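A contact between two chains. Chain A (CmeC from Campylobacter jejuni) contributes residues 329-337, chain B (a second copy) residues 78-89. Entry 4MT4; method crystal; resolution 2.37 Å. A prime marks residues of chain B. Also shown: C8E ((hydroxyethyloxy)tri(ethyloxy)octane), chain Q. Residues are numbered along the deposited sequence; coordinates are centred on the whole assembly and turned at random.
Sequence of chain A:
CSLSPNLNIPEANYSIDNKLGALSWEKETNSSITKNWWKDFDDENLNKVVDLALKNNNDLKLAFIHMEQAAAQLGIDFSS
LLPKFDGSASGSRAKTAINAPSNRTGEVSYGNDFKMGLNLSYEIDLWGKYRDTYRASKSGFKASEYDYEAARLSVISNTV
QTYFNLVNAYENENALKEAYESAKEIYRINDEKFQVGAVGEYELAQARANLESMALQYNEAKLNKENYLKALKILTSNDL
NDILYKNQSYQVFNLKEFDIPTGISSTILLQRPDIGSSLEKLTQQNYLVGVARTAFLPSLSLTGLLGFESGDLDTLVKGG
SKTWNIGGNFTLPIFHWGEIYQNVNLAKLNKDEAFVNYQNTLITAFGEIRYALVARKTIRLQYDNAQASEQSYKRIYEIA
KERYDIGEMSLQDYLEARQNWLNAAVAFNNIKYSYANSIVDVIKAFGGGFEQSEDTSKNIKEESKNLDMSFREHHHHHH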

ATOM      1  N   ASN A 329      42.566   8.794  21.696  1.00 44.55           N
ATOM      2  CA  ASN A 329      41.811   7.880  22.545  1.00 44.90           C
ATOM      3  C   ASN A 329      41.608   6.525  21.874  1.00 47.87           C
ATOM      4  O   ASN A 329      41.247   6.451  20.701  1.00 48.22           O
ATOM      5  CB  ASN A 329      40.457   8.491  22.913  1.00 55.60           C
ATOM      6  CG  ASN A 329      39.753   7.725  24.016  1.00 76.36           C
ATOM      7  OD1 ASN A 329      40.390   7.201  24.931  1.00 67.84           O
ATOM      8  ND2 ASN A 329      38.430   7.654  23.933  1.00 75.63           N
ATOM      9  N   PHE A 330      41.839   5.457  22.628  1.00 54.00           N
ATOM     10  CA  PHE A 330      41.751   4.105  22.092  1.00 50.39           C
ATOM     11  C   PHE A 330      40.779   3.259  22.908  1.00 58.11           C
ATOM     12  O   PHE A 330      41.141   2.736  23.958  1.00 59.14           O
ATOM     13  CB  PHE A 330      43.138   3.457  22.079  1.00 54.30           C
ATOM     14  CG  PHE A 330      43.393   2.581  20.888  1.00 49.78           C
ATOM     15  CD1 PHE A 330      43.675   3.135  19.649  1.00 69.89           C
ATOM     16  CD2 PHE A 330      43.374   1.203  21.012  1.00 56.11           C
ATOM     17  CE1 PHE A 330      43.919   2.326  18.550  1.00 76.18           C
ATOM     18  CE2 PHE A 330      43.619   0.392  19.923  1.00 63.68           C
ATOM     19  CZ  PHE A 330      43.890   0.951  18.690  1.00 66.61           C
ATOM     20  N   THR A 331      39.547   3.131  22.422  1.00 52.35           N
ATOM     21  CA  THR A 331      38.520   2.364  23.125  1.00 52.76           C
ATOM     22  C   THR A 331      38.244   1.025  22.446  1.00 58.30           C
ATOM     23  O   THR A 331      38.221   0.933  21.220  1.00 64.88           O
ATOM     24  CB  THR A 331      37.199   3.153  23.229  1.00 47.19           C
ATOM     25  OG1 THR A 331      36.779   3.570  21.924  1.00 63.89           O
ATOM     26  CG2 THR A 331      37.379   4.377  24.117  1.00 54.28           C
ATOM     27  N   LEU A 332      38.023  -0.006  23.257  1.00 59.08           N
ATOM     28  CA  LEU A 332      37.853  -1.366  22.754  1.00 48.06           C
ATOM     29  C   LEU A 332      36.907  -2.168  23.649  1.00 50.35           C
ATOM     30  O   LEU A 332      37.209  -2.409  24.818  1.00 56.43           O
ATOM     31  CB  LEU A 332      39.219  -2.058  22.649  1.00 54.52           C
ATOM     32  CG  LEU A 332      39.377  -3.475  22.081  1.00 59.60           C
ATOM     33  CD1 LEU A 332      39.300  -4.521  23.181  1.00 60.44           C
ATOM     34  CD2 LEU A 332      38.357  -3.763  20.987  1.00 61.78           C
ATOM     35  N   PRO A 333      35.750  -2.576  23.100  1.00 57.83           N
ATOM     36  CA  PRO A 333      34.769  -3.375  23.845  1.00 46.63           C
ATOM     37  C   PRO A 333      35.304  -4.742  24.261  1.00 43.66           C
ATOM     38  O   PRO A 333      36.012  -5.393  23.492  1.00 41.01           O
ATOM     39  CB  PRO A 333      33.610  -3.526  22.850  1.00 56.44           C
ATOM     40  CG  PRO A 333      34.220  -3.288  21.510  1.00 56.23           C
ATOM     41  CD  PRO A 333      35.272  -2.252  21.746  1.00 61.17           C
ATOM     42  N   ILE A 334      34.959  -5.163  25.474  1.00 45.14           N
ATOM     43  CA  ILE A 334      35.377  -6.459  25.993  1.00 46.13           C
ATOM     44  C   ILE A 334      34.183  -7.405  26.104  1.00 48.50           C
ATOM     45  O   ILE A 334      34.075  -8.375  25.353  1.00 54.38           O
ATOM     46  CB  ILE A 334      36.048  -6.328  27.374  1.00 46.66           C
ATOM     47  CG1 ILE A 334      37.132  -5.250  27.345  1.00 47.71           C
ATOM     48  CG2 ILE A 334      36.638  -7.661  27.810  1.00 42.04           C
ATOM     49  CD1 ILE A 334      38.300  -5.588  26.449  1.00 55.21           C
ATOM     50  N   PHE A 335      33.292  -7.115  27.048  1.00 52.71           N
ATOM     51  CA  PHE A 335      32.070  -7.892  27.217  1.00 45.60           C
ATOM     52  C   PHE A 335      30.848  -6.985  27.126  1.00 51.60           C
ATOM     53  O   PHE A 335      30.640  -6.126  27.984  1.00 50.94           O
ATOM     54  CB  PHE A 335      32.061  -8.633  28.560  1.00 54.93           C
ATOM     55  CG  PHE A 335      33.332  -9.376  28.861  1.00 71.79           C
ATOM     56  CD1 PHE A 335      33.762 -10.403  28.040  1.00 64.57           C
ATOM     57  CD2 PHE A 335      34.081  -9.063  29.984  1.00 77.22           C
ATOM     58  CE1 PHE A 335      34.925 -11.093  28.321  1.00 73.52           C
ATOM     59  CE2 PHE A 335      35.246  -9.751  30.273  1.00 69.90           C
ATOM     60  CZ  PHE A 335      35.669 -10.767  29.440  1.00 64.59           C
ATOM     61  N   HIS A 336      30.050  -7.172  26.081  1.00 50.95           N
ATOM     62  CA  HIS A 336      28.789  -6.455  25.953  1.00 44.06           C
ATOM     63  C   HIS A 336      27.628  -7.441  25.910  1.00 51.12           C
ATOM     64  O   HIS A 336      26.478  -7.054  25.712  1.00 43.78           O
ATOM     65  CB  HIS A 336      28.793  -5.564  24.710  1.00 48.21           C
ATOM     66  CG  HIS A 336      29.556  -4.290  24.889  1.00 55.08           C
ATOM     67  ND1 HIS A 336      29.154  -3.092  24.331  1.00 59.67           N
ATOM     68  CD2 HIS A 336      30.696  -4.018  25.570  1.00 55.15           C
ATOM     69  CE1 HIS A 336      30.012  -2.145  24.658  1.00 57.12           C
ATOM     70  NE2 HIS A 336      30.959  -2.681  25.410  1.00 46.51           N
ATOM     71  N   TRP A 337      27.956  -8.718  26.093  1.00 46.43           N
ATOM     72  CA  TRP A 337      26.973  -9.787  26.245  1.00 53.06           C
ATOM     73  C   TRP A 337      26.008  -9.897  25.066  1.00 46.70           C
ATOM     74  O   TRP A 337      24.790  -9.962  25.250  1.00 41.22           O
ATOM     75  CB  TRP A 337      26.191  -9.593  27.545  1.00 43.11           C
ATOM     76  CG  TRP A 337      27.076  -9.269  28.708  1.00 66.01           C
ATOM     77  CD1 TRP A 337      27.065  -8.126  29.452  1.00 58.32           C
ATOM     78  CD2 TRP A 337      28.124 -10.086  29.243  1.00 71.82           C
ATOM     79  NE1 TRP A 337      28.029  -8.186  30.427  1.00 55.62           N
ATOM     80  CE2 TRP A 337      28.695  -9.378  30.319  1.00 72.94           C
ATOM     81  CE3 TRP A 337      28.630 -11.349  28.921  1.00 71.88           C
ATOM     82  CZ2 TRP A 337      29.748  -9.891  31.074  1.00 77.37           C
ATOM     83  CZ3 TRP A 337      29.675 -11.856  29.672  1.00 68.65           C
ATOM     84  CH2 TRP A 337      30.223 -11.128  30.735  1.00 73.56           C
TER
ATOM     85  N   PHE B  78      18.412  -7.548  25.574  1.00 40.13           N
ATOM     86  CA  PHE B  78      18.738  -8.382  26.727  1.00 44.40           C
ATOM     87  C   PHE B  78      20.070  -7.959  27.329  1.00 51.31           C
ATOM     88  O   PHE B  78      20.265  -8.026  28.544  1.00 45.70           O
ATOM     89  CB  PHE B  78      18.791  -9.862  26.340  1.00 37.82           C
ATOM     90  CG  PHE B  78      19.228 -10.766  27.463  1.00 50.46           C
ATOM     91  CD1 PHE B  78      18.324 -11.180  28.428  1.00 50.50           C
ATOM     92  CD2 PHE B  78      20.542 -11.197  27.556  1.00 55.17           C
ATOM     93  CE1 PHE B  78      18.721 -12.007  29.462  1.00 51.11           C
ATOM     94  CE2 PHE B  78      20.946 -12.025  28.590  1.00 43.62           C
ATOM     95  CZ  PHE B  78      20.033 -12.431  29.543  1.00 46.34           C
ATOM     96  N   SER B  79      20.985  -7.528  26.467  1.00 46.77           N
ATOM     97  CA  SER B  79      22.327  -7.151  26.892  1.00 50.55           C
ATOM     98  C   SER B  79      22.310  -5.923  27.794  1.00 36.97           C
ATOM     99  O   SER B  79      23.204  -5.736  28.618  1.00 55.74           O
ATOM    100  CB  SER B  79      23.215  -6.891  25.675  1.00 42.45           C
ATOM    101  OG  SER B  79      22.781  -5.742  24.968  1.00 44.57           O
ATOM    102  N   SER B  80      21.283  -5.094  27.643  1.00 42.01           N
ATOM    103  CA  SER B  80      21.173  -3.862  28.416  1.00 43.27           C
ATOM    104  C   SER B  80      20.811  -4.113  29.880  1.00 44.10           C
ATOM    105  O   SER B  80      20.751  -3.179  30.680  1.00 42.80           O
ATOM    106  CB  SER B  80      20.141  -2.936  27.775  1.00 40.87           C
ATOM    107  OG  SER B  80      20.538  -2.582  26.462  1.00 56.69           O
ATOM    108  N   LEU B  81      20.574  -5.375  30.223  1.00 45.05           N
ATOM    109  CA  LEU B  81      20.278  -5.764  31.598  1.00 46.90           C
ATOM    110  C   LEU B  81      21.557  -6.103  32.359  1.00 49.94           C
ATOM    111  O   LEU B  81      21.522  -6.394  33.554  1.00 38.85           O
ATOM    112  CB  LEU B  81      19.327  -6.963  31.624  1.00 41.00           C
ATOM    113  CG  LEU B  81      18.009  -6.828  30.858  1.00 52.33           C
ATOM    114  CD1 LEU B  81      17.242  -8.139  30.891  1.00 38.17           C
ATOM    115  CD2 LEU B  81      17.169  -5.700  31.430  1.00 42.21           C
ATOM    116  N   LEU B  82      22.686  -6.062  31.659  1.00 34.71           N
ATOM    117  CA  LEU B  82      23.952  -6.513  32.222  1.00 50.93           C
ATOM    118  C   LEU B  82      25.025  -5.430  32.132  1.00 55.09           C
ATOM    119  O   LEU B  82      24.988  -4.593  31.231  1.00 49.71           O
ATOM    120  CB  LEU B  82      24.415  -7.784  31.504  1.00 47.24           C
ATOM    121  CG  LEU B  82      23.470  -8.985  31.569  1.00 54.84           C
ATOM    122  CD1 LEU B  82      23.840 -10.020  30.519  1.00 59.05           C
ATOM    123  CD2 LEU B  82      23.494  -9.602  32.958  1.00 51.30           C
ATOM    124  N   PRO B  83      25.985  -5.438  33.073  1.00 47.91           N
ATOM    125  CA  PRO B  83      27.082  -4.464  33.069  1.00 50.25           C
ATOM    126  C   PRO B  83      28.001  -4.620  31.861  1.00 49.64           C
ATOM    127  O   PRO B  83      28.349  -5.739  31.484  1.00 52.84           O
ATOM    128  CB  PRO B  83      27.833  -4.777  34.368  1.00 45.49           C
ATOM    129  CG  PRO B  83      27.494  -6.196  34.668  1.00 52.95           C
ATOM    130  CD  PRO B  83      26.075  -6.360  34.218  1.00 52.00           C
ATOM    131  N   LYS B  84      28.388  -3.497  31.269  1.00 45.49           N
ATOM    132  CA  LYS B  84      29.254  -3.499  30.098  1.00 51.49           C
ATOM    133  C   LYS B  84      30.715  -3.294  30.488  1.00 60.43           C
ATOM    134  O   LYS B  84      31.026  -2.505  31.381  1.00 48.45           O
ATOM    135  CB  LYS B  84      28.812  -2.415  29.113  1.00 50.27           C
ATOM    136  CG  LYS B  84      27.364  -2.541  28.667  1.00 51.97           C
ATOM    137  CD  LYS B  84      27.133  -3.854  27.937  1.00 54.91           C
ATOM    138  CE  LYS B  84      25.673  -4.025  27.552  1.00 53.14           C
ATOM    139  NZ  LYS B  84      25.185  -2.906  26.702  1.00 61.29           N
ATOM    140  N   PHE B  85      31.611  -4.011  29.819  1.00 50.65           N
ATOM    141  CA  PHE B  85      33.038  -3.882  30.083  1.00 50.68           C
ATOM    142  C   PHE B  85      33.789  -3.439  28.833  1.00 55.89           C
ATOM    143  O   PHE B  85      33.641  -4.032  27.764  1.00 51.72           O
ATOM    144  CB  PHE B  85      33.613  -5.199  30.606  1.00 50.59           C
ATOM    145  CG  PHE B  85      33.084  -5.598  31.952  1.00 58.24           C
ATOM    146  CD1 PHE B  85      33.650  -5.097  33.111  1.00 45.56           C
ATOM    147  CD2 PHE B  85      32.019  -6.479  32.058  1.00 55.76           C
ATOM    148  CE1 PHE B  85      33.165  -5.463  34.351  1.00 49.20           C
ATOM    149  CE2 PHE B  85      31.529  -6.849  33.294  1.00 67.81           C
ATOM    150  CZ  PHE B  85      32.103  -6.340  34.443  1.00 55.54           C
ATOM    151  N   ASP B  86      34.590  -2.390  28.978  1.00 46.00           N
ATOM    152  CA  ASP B  86      35.355  -1.850  27.861  1.00 47.05           C
ATOM    153  C   ASP B  86      36.802  -1.566  28.247  1.00 51.89           C
ATOM    154  O   ASP B  86      37.103  -1.258  29.402  1.00 44.92           O
ATOM    155  CB  ASP B  86      34.704  -0.569  27.334  1.00 48.05           C
ATOM    156  CG  ASP B  86      33.303  -0.801  26.802  1.00 68.14           C
ATOM    157  OD1 ASP B  86      32.347  -0.751  27.603  1.00 65.82           O
ATOM    158  OD2 ASP B  86      33.156  -1.027  25.582  1.00 61.20           O
ATOM    159  N   GLY B  87      37.694  -1.675  27.269  1.00 47.14           N
ATOM    160  CA  GLY B  87      39.090  -1.339  27.467  1.00 43.16           C
ATOM    161  C   GLY B  87      39.369   0.032  26.893  1.00 53.45           C
ATOM    162  O   GLY B  87      38.738   0.441  25.920  1.00 44.02           O
ATOM    163  N   SER B  88      40.307   0.752  27.498  1.00 50.84           N
ATOM    164  CA  SER B  88      40.633   2.098  27.047  1.00 46.85           C
ATOM    165  C   SER B  88      42.108   2.432  27.239  1.00 49.05           C
ATOM    166  O   SER B  88      42.749   1.965  28.180  1.00 55.66           O
ATOM    167  CB  SER B  88      39.773   3.130  27.778  1.00 49.38           C
ATOM    168  OG  SER B  88      40.087   3.168  29.160  1.00 56.20           O
ATOM    169  N   ALA B  89      42.636   3.244  26.330  1.00 44.64           N
ATOM    170  CA  ALA B  89      44.004   3.730  26.417  1.00 53.41           C
ATOM    171  C   ALA B  89      44.078   5.106  25.772  1.00 56.30           C
ATOM    172  O   ALA B  89      43.557   5.311  24.678  1.00 46.86           O
ATOM    173  CB  ALA B  89      44.968   2.764  25.747  1.00 48.56           C
TER
HETATM  174  C1  C8E Q 505      44.478  -3.769  43.888  1.00 83.85           C
HETATM  175  C2  C8E Q 505      44.013  -4.072  42.504  1.00 66.63           C
HETATM  176  C3  C8E Q 505      44.920  -4.862  41.622  1.00 74.09           C
HETATM  177  C4  C8E Q 505      45.510  -4.170  40.442  1.00 72.90           C
HETATM  178  C5  C8E Q 505      45.692  -4.966  39.195  1.00 81.65           C
HETATM  179  C6  C8E Q 505      46.096  -4.231  37.963  1.00 83.37           C
HETATM  180  C7  C8E Q 505      45.607  -4.745  36.651  1.00 75.89           C
HETATM  181  C8  C8E Q 505      45.580  -3.779  35.516  1.00 77.87           C
HETATM  182  O9  C8E Q 505      44.695  -4.003  34.483  1.00 80.72           O
HETATM  183  C10 C8E Q 505      44.584  -3.057  33.486  1.00 65.03           C
HETATM  184  C11 C8E Q 505      44.540  -3.531  32.073  1.00 71.31           C
HETATM  185  O12 C8E Q 505      44.358  -2.580  31.093  1.00 72.86           O
HETATM  186  C13 C8E Q 505      43.634  -2.890  29.962  1.00 71.79           C
HETATM  187  C14 C8E Q 505      44.130  -2.348  28.664  1.00 72.64           C
HETATM  188  O15 C8E Q 505      43.207  -1.797  27.801  1.00 61.35           O
HETATM  189  C16 C8E Q 505      43.234  -2.159  26.473  1.00 57.54           C
HETATM  190  C17 C8E Q 505      42.752  -1.169  25.469  1.00 70.19           C
HETATM  191  O18 C8E Q 505      43.010  -1.418  24.137  1.00 93.99           O
HETATM  192  C19 C8E Q 505      42.967  -2.708  23.648  1.00100.51           C
HETATM  193  C20 C8E Q 505      44.248  -3.358  23.240  1.00109.92           C
HETATM  194  O21 C8E Q 505      44.271  -4.733  23.109  1.00 90.01           O

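Residues 329-335 of chain A and 84-89 of chain B run antiparallel and join the two copies through a shared sheet. Phe330 opens the ladder with a reciprocal pair: its N donates to Ala89′ O (2.7 Å), and Ala89′ N donates to Phe330 O (2.8 Å). Phe330 CB and Ala89′ CB lie 4.2 Å apart on the same face, where the small alanine demands little room, while the edge of the Phe330 ring meets the detergent at C8E O18. Thr331 faces Ser88′ in a non-hydrogen-bonded pair; its backbone contributes instead a CA-H...O contact, Thr331 CA to Gly87′ O at 3.4 Å.

Leu332 restores the pairing, its N reaching Gly87′ O at 2.8 Å and its O accepting from Gly87′ N at 2.6 Å. Gly87′ has no side chain, and a CB here would be crowded by C8E C16 as the detergent is bound in this crystal; on the same face, Leu332 CB lies 3.9 Å from C8E C19. Pro333, which has no amide hydrogen to give, occupies a non-hydrogen-bonded site opposite Asp86′, so no donor is missed.

A beta bulge follows. Ile334 N and Phe335 N both donate to Phe85′ O, at 2.9 and 3.2 Å, and Phe85′ N returns a nearly straight bond to Phe335 O (3.0 Å, 171°). The extra residue directs the CA-to-CB bond of Ile334 toward chain B, and its CB packs 4.2 Å from Phe85′ CB. Phe335 CD2 approaches Phe85′ CD2 at 3.9 Å.

Beyond the strand, side chains take over. His336 NE2 donates to Asp86′ OD2 at 2.8 Å and weakly to Asp86′ OD1 at 3.2 Å, while Lys84′ CD lies over one face of the imidazole in a CH-pi contact. Trp337 combines polarity with bulk: NE1 donates to Pro83′ O (2.7 Å), and its CD1 packs 3.4 Å from Leu82′ CB.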